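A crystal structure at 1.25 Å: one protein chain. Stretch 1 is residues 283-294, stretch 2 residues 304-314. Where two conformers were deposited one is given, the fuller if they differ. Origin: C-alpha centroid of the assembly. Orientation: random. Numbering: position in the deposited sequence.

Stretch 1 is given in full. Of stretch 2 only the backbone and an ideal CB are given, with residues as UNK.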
# COMPACT_ATOMS: atom_id res chain seq x y z
N TRP A 283 0.24 -2.40 9.78
CA TRP A 283 -0.16 -1.03 10.09
C TRP A 283 -0.82 -0.85 11.47
O TRP A 283 -1.49 0.14 11.71
CB TRP A 283 -1.09 -0.47 8.99
CG TRP A 283 -0.45 -0.31 7.65
CD1 TRP A 283 0.69 -0.85 7.20
CD2 TRP A 283 -0.98 0.46 6.57
NE1 TRP A 283 0.94 -0.46 5.90
CE2 TRP A 283 -0.09 0.35 5.49
CE3 TRP A 283 -2.13 1.24 6.41
CZ2 TRP A 283 -0.30 1.00 4.26
CZ3 TRP A 283 -2.33 1.88 5.21
CH2 TRP A 283 -1.42 1.76 4.15
N GLY A 284 -0.61 -1.81 12.35
CA GLY A 284 -1.20 -1.76 13.68
C GLY A 284 -2.65 -2.21 13.74
O GLY A 284 -3.30 -1.97 14.72
N LYS A 285 -3.14 -2.89 12.71
CA LYS A 285 -4.54 -3.35 12.68
C LYS A 285 -4.89 -4.46 13.69
O LYS A 285 -6.04 -4.64 14.04
CB LYS A 285 -4.93 -3.78 11.26
CG LYS A 285 -4.96 -2.61 10.25
CD LYS A 285 -5.14 -3.11 8.81
CE LYS A 285 -5.13 -1.96 7.79
NZ LYS A 285 -5.31 -2.53 6.42
N TYR A 286 -3.86 -5.17 14.15
CA TYR A 286 -3.99 -6.22 15.15
C TYR A 286 -2.79 -6.13 16.09
O TYR A 286 -1.74 -5.62 15.70
CB TYR A 286 -3.98 -7.59 14.48
CG TYR A 286 -5.27 -8.01 13.83
CD1 TYR A 286 -6.06 -8.98 14.41
CD2 TYR A 286 -5.67 -7.47 12.62
CE1 TYR A 286 -7.25 -9.39 13.80
CE2 TYR A 286 -6.85 -7.88 12.01
CZ TYR A 286 -7.62 -8.83 12.61
OH TYR A 286 -8.80 -9.23 12.01
N LEU A 287 -2.97 -6.62 17.30
CA LEU A 287 -1.87 -6.87 18.23
C LEU A 287 -1.69 -8.38 18.36
O LEU A 287 -2.66 -9.12 18.50
CB LEU A 287 -2.22 -6.30 19.60
CG LEU A 287 -1.11 -6.42 20.66
CD1 LEU A 287 0.07 -5.55 20.27
CD2 LEU A 287 -1.66 -6.04 22.03
N GLY A 288 -0.45 -8.85 18.33
CA GLY A 288 -0.16 -10.25 18.58
C GLY A 288 -0.01 -10.48 20.07
O GLY A 288 0.53 -9.66 20.78
N VAL A 289 -0.48 -11.64 20.53
CA VAL A 289 -0.45 -11.98 21.95
C VAL A 289 -0.05 -13.43 22.09
O VAL A 289 -0.75 -14.31 21.63
CB VAL A 289 -1.84 -11.75 22.63
CG1 VAL A 289 -1.77 -12.06 24.12
CG2 VAL A 289 -2.32 -10.32 22.41
N ILE A 290 1.09 -13.67 22.72
CA ILE A 290 1.51 -15.02 23.05
C ILE A 290 1.54 -15.20 24.57
O ILE A 290 2.13 -14.42 25.27
CB ILE A 290 2.89 -15.35 22.45
CG1 ILE A 290 2.77 -15.45 20.93
CG2 ILE A 290 3.46 -16.61 23.05
CD1 ILE A 290 4.08 -15.74 20.22
N ASP A 291 0.89 -16.26 25.03
CA ASP A 291 0.91 -16.62 26.45
C ASP A 291 1.76 -17.87 26.61
O ASP A 291 1.59 -18.83 25.90
CB ASP A 291 -0.52 -16.86 26.96
CG ASP A 291 -1.34 -15.58 26.97
OD1 ASP A 291 -1.04 -14.70 27.76
OD2 ASP A 291 -2.25 -15.45 26.13
N LEU A 292 2.71 -17.79 27.53
CA LEU A 292 3.55 -18.92 27.91
C LEU A 292 3.28 -19.27 29.37
O LEU A 292 3.30 -18.41 30.22
CB LEU A 292 5.03 -18.59 27.76
CG LEU A 292 5.52 -18.21 26.35
CD1 LEU A 292 7.01 -17.93 26.32
CD2 LEU A 292 5.12 -19.28 25.33
N LYS A 293 3.13 -20.59 29.61
CA LYS A 293 3.12 -21.07 31.06
C LYS A 293 4.44 -21.81 31.22
O LYS A 293 4.70 -22.82 30.63
CB LYS A 293 1.96 -21.99 31.31
CG LYS A 293 0.69 -21.32 31.23
CD LYS A 293 -0.54 -22.23 31.46
CE LYS A 293 -1.84 -21.47 31.39
NZ LYS A 293 -3.08 -22.42 31.60
N LEU A 294 5.28 -21.22 31.95
CA LEU A 294 6.63 -21.67 32.27
C LEU A 294 6.67 -22.45 33.57
O LEU A 294 6.01 -22.09 34.52
CB LEU A 294 7.61 -20.50 32.38
CG LEU A 294 7.57 -19.42 31.30
CD1 LEU A 294 8.57 -18.34 31.66
CD2 LEU A 294 7.94 -20.06 30.01
N UNK A 304 5.36 -25.21 29.56
CA UNK A 304 4.38 -26.25 29.91
C UNK A 304 3.15 -26.12 29.01
O UNK A 304 2.47 -27.11 28.74
CB UNK A 304 3.98 -26.15 31.38
N UNK A 305 2.76 -24.90 28.65
CA UNK A 305 1.58 -24.68 27.80
C UNK A 305 1.78 -23.34 27.11
O UNK A 305 2.53 -22.52 27.59
CB UNK A 305 0.28 -24.70 28.60
N UNK A 306 1.11 -23.14 25.98
CA UNK A 306 1.33 -21.89 25.19
C UNK A 306 0.11 -21.60 24.39
O UNK A 306 -0.71 -22.50 24.11
CB UNK A 306 2.54 -22.00 24.26
N UNK A 307 -0.05 -20.37 23.95
CA UNK A 307 -1.12 -20.02 23.02
C UNK A 307 -0.66 -18.80 22.22
O UNK A 307 -0.05 -17.91 22.81
CB UNK A 307 -2.43 -19.74 23.76
N UNK A 308 -0.95 -18.76 20.91
CA UNK A 308 -0.80 -17.57 20.08
C UNK A 308 -2.16 -17.08 19.64
O UNK A 308 -2.97 -17.89 19.13
CB UNK A 308 0.09 -17.85 18.86
N UNK A 309 -2.42 -15.80 19.75
CA UNK A 309 -3.67 -15.21 19.31
C UNK A 309 -3.44 -13.82 18.80
O UNK A 309 -2.35 -13.23 19.03
CB UNK A 309 -4.70 -15.20 20.44
N UNK A 310 -4.36 -13.30 18.03
CA UNK A 310 -4.25 -11.92 17.59
C UNK A 310 -5.57 -11.25 17.92
O UNK A 310 -6.60 -11.89 17.95
CB UNK A 310 -3.92 -11.82 16.10
N UNK A 311 -5.53 -9.95 18.17
CA UNK A 311 -6.73 -9.20 18.52
C UNK A 311 -6.79 -7.98 17.64
O UNK A 311 -5.82 -7.27 17.51
CB UNK A 311 -6.75 -8.81 20.00
N UNK A 312 -7.94 -7.74 17.03
CA UNK A 312 -8.15 -6.58 16.18
C UNK A 312 -8.38 -5.29 16.97
O UNK A 312 -8.96 -5.32 18.03
CB UNK A 312 -9.34 -6.83 15.25
N UNK A 313 -7.94 -4.17 16.42
CA UNK A 313 -8.32 -2.87 16.99
C UNK A 313 -9.79 -2.59 16.68
O UNK A 313 -10.46 -1.95 17.45
CB UNK A 313 -7.43 -1.75 16.44
N UNK A 314 -10.26 -3.13 15.57
CA UNK A 314 -11.69 -3.04 15.23
C UNK A 314 -12.54 -3.70 16.29
O UNK A 314 -12.36 -4.86 16.62
CB UNK A 314 -11.97 -3.68 13.87

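The two strands run antiparallel, 156° between their N-to-C directions, and the register from 305 to 312 fixes which residue of stretch 1 each position faces.

Position 304 points its CB toward stretch 1, and the ideal CB lies 3.5 Å from Lys-293 O. A backbone carbonyl so near favours a small residue, though a longer chain turned outward is conceivable. It is Ala-304, whose N donates to Lys-293 O at 2.7 Å.

Position 305 pairs with Lys-293, and its ideal CB is 3.9 Å from Lys-293 CD. An acidic or polar residue would suit the extended lysine, as would an aliphatic one packing on its methylenes. It is Asp-305, chi1 t; OD2 stays 4.0 Å from Lys-293 NZ, opposite charges near each other but beyond a salt bridge. Lys-293 N donates to Asp-305 O at 2.9 Å.

Position 306 shares a face with Leu-292; its ideal CB is 3.9 Å from Leu-292 CD2 and 3.7 Å from Asp-291 O. Small or beta-branched residues fit. Ser-306 sets its CB 3.9 Å from Leu-292 CD2.

Position 307 lies on the face of Asp-291, with its ideal CB no nearer than 4.6 Å to Asp-291 O. This permits many residues, a basic one being attractive beside the carboxylate. Lys-307 is basic, but its end leads away; the backbone makes the pairing, Asp-291 N to Lys-307 O at 2.9 Å and Lys-307 N to Asp-291 O at 3.0 Å.

At position 308, phi/psi of -112/133 are ordinary for a strand, so the backbone does not demand glycine. An ideal CB would be 4.2 Å from Ile-290 CG1, tolerating a small apolar residue. It is Gly-308.

Position 309 faces Val-289, with its ideal CB 4.2 Å from Val-289 O. Serine, threonine or valine are all reasonable. Ser-309, chi1 p, brings OG 3.8 Å from Val-289 CB, and a water joins Ser-309 OG (2.7 Å) to Asp-291 OD2 (2.9 Å).

Position 310 sits opposite Gly-288, which leaves room, and its ideal CB is 3.9 Å from Tyr-286 CD1. Branched aliphatic or aromatic residues are expected. Ile-310 places CD1 3.8 Å from Tyr-286 CD1 and CG2 4.1 Å from Gly-288 CA.

Position 311 pairs with Leu-287, its ideal CB 4.4 Å from Leu-287 O and 5.3 Å from Val-289 CG2. Aliphatic or long polar chains would serve. Glu-311 has its carboxylate satisfied elsewhere in the structure; Leu-287 N donates to Glu-311 O at 2.9 Å.

Position 312 has its ideal CB 3.6 Å from Tyr-286 CE1, so a compact residue suits the ring. Ser-312 CB lies 3.9 Å from the centroid of the Tyr-286 ring, 22° off its normal, a CH-pi contact; its OG donates to the carbonyl O of position 314 at 2.8 Å.

Position 313 points sideways, with its ideal CB 4.5 Å from Gly-284 O. An aliphatic residue could cover this turn. Ile-313 CG2 reaches 3.6 Å from Gly-284 O, while Ile-313 N donates to Lys-285 O at 3.1 Å.

Position 314 has nothing of stretch 1 within 5.5 Å of its ideal CB and is unconstrained by it. It is Ala-314.

Stretch 2 304-314: ADSKGSIESIA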
# COMPACT_ATOMS: atom_id res chain seq x y z
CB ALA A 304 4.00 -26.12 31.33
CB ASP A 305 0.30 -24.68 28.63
CG ASP A 305 -0.98 -24.83 27.79
OD1 ASP A 305 -0.91 -25.23 26.63
OD2 ASP A 305 -2.07 -24.56 28.33
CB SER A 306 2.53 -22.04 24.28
OG SER A 306 2.31 -23.02 23.37
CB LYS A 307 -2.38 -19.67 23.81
CG LYS A 307 -3.60 -19.35 22.96
CD LYS A 307 -4.80 -19.01 23.87
CE LYS A 307 -5.93 -18.38 23.11
NZ LYS A 307 -6.57 -19.33 22.24
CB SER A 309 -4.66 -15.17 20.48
OG SER A 309 -4.24 -14.43 21.56
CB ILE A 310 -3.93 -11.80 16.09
CG1 ILE A 310 -4.92 -12.63 15.25
CG2 ILE A 310 -2.48 -12.26 15.81
CD1 ILE A 310 -4.74 -12.46 13.75
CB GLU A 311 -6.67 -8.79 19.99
CG GLU A 311 -7.88 -7.95 20.42
CD GLU A 311 -7.95 -7.72 21.92
OE1 GLU A 311 -6.93 -7.69 22.62
OE2 GLU A 311 -9.07 -7.53 22.39
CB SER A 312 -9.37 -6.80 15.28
OG SER A 312 -10.54 -6.98 16.06
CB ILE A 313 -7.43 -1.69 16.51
CG1 ILE A 313 -7.44 -1.53 15.00
CG2 ILE A 313 -6.01 -1.87 17.05
CD1 ILE A 313 -6.80 -0.24 14.50
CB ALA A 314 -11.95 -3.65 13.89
O HOH W 1 -8.60 -4.20 12.94
O HOH W 2 -2.69 -15.79 23.26
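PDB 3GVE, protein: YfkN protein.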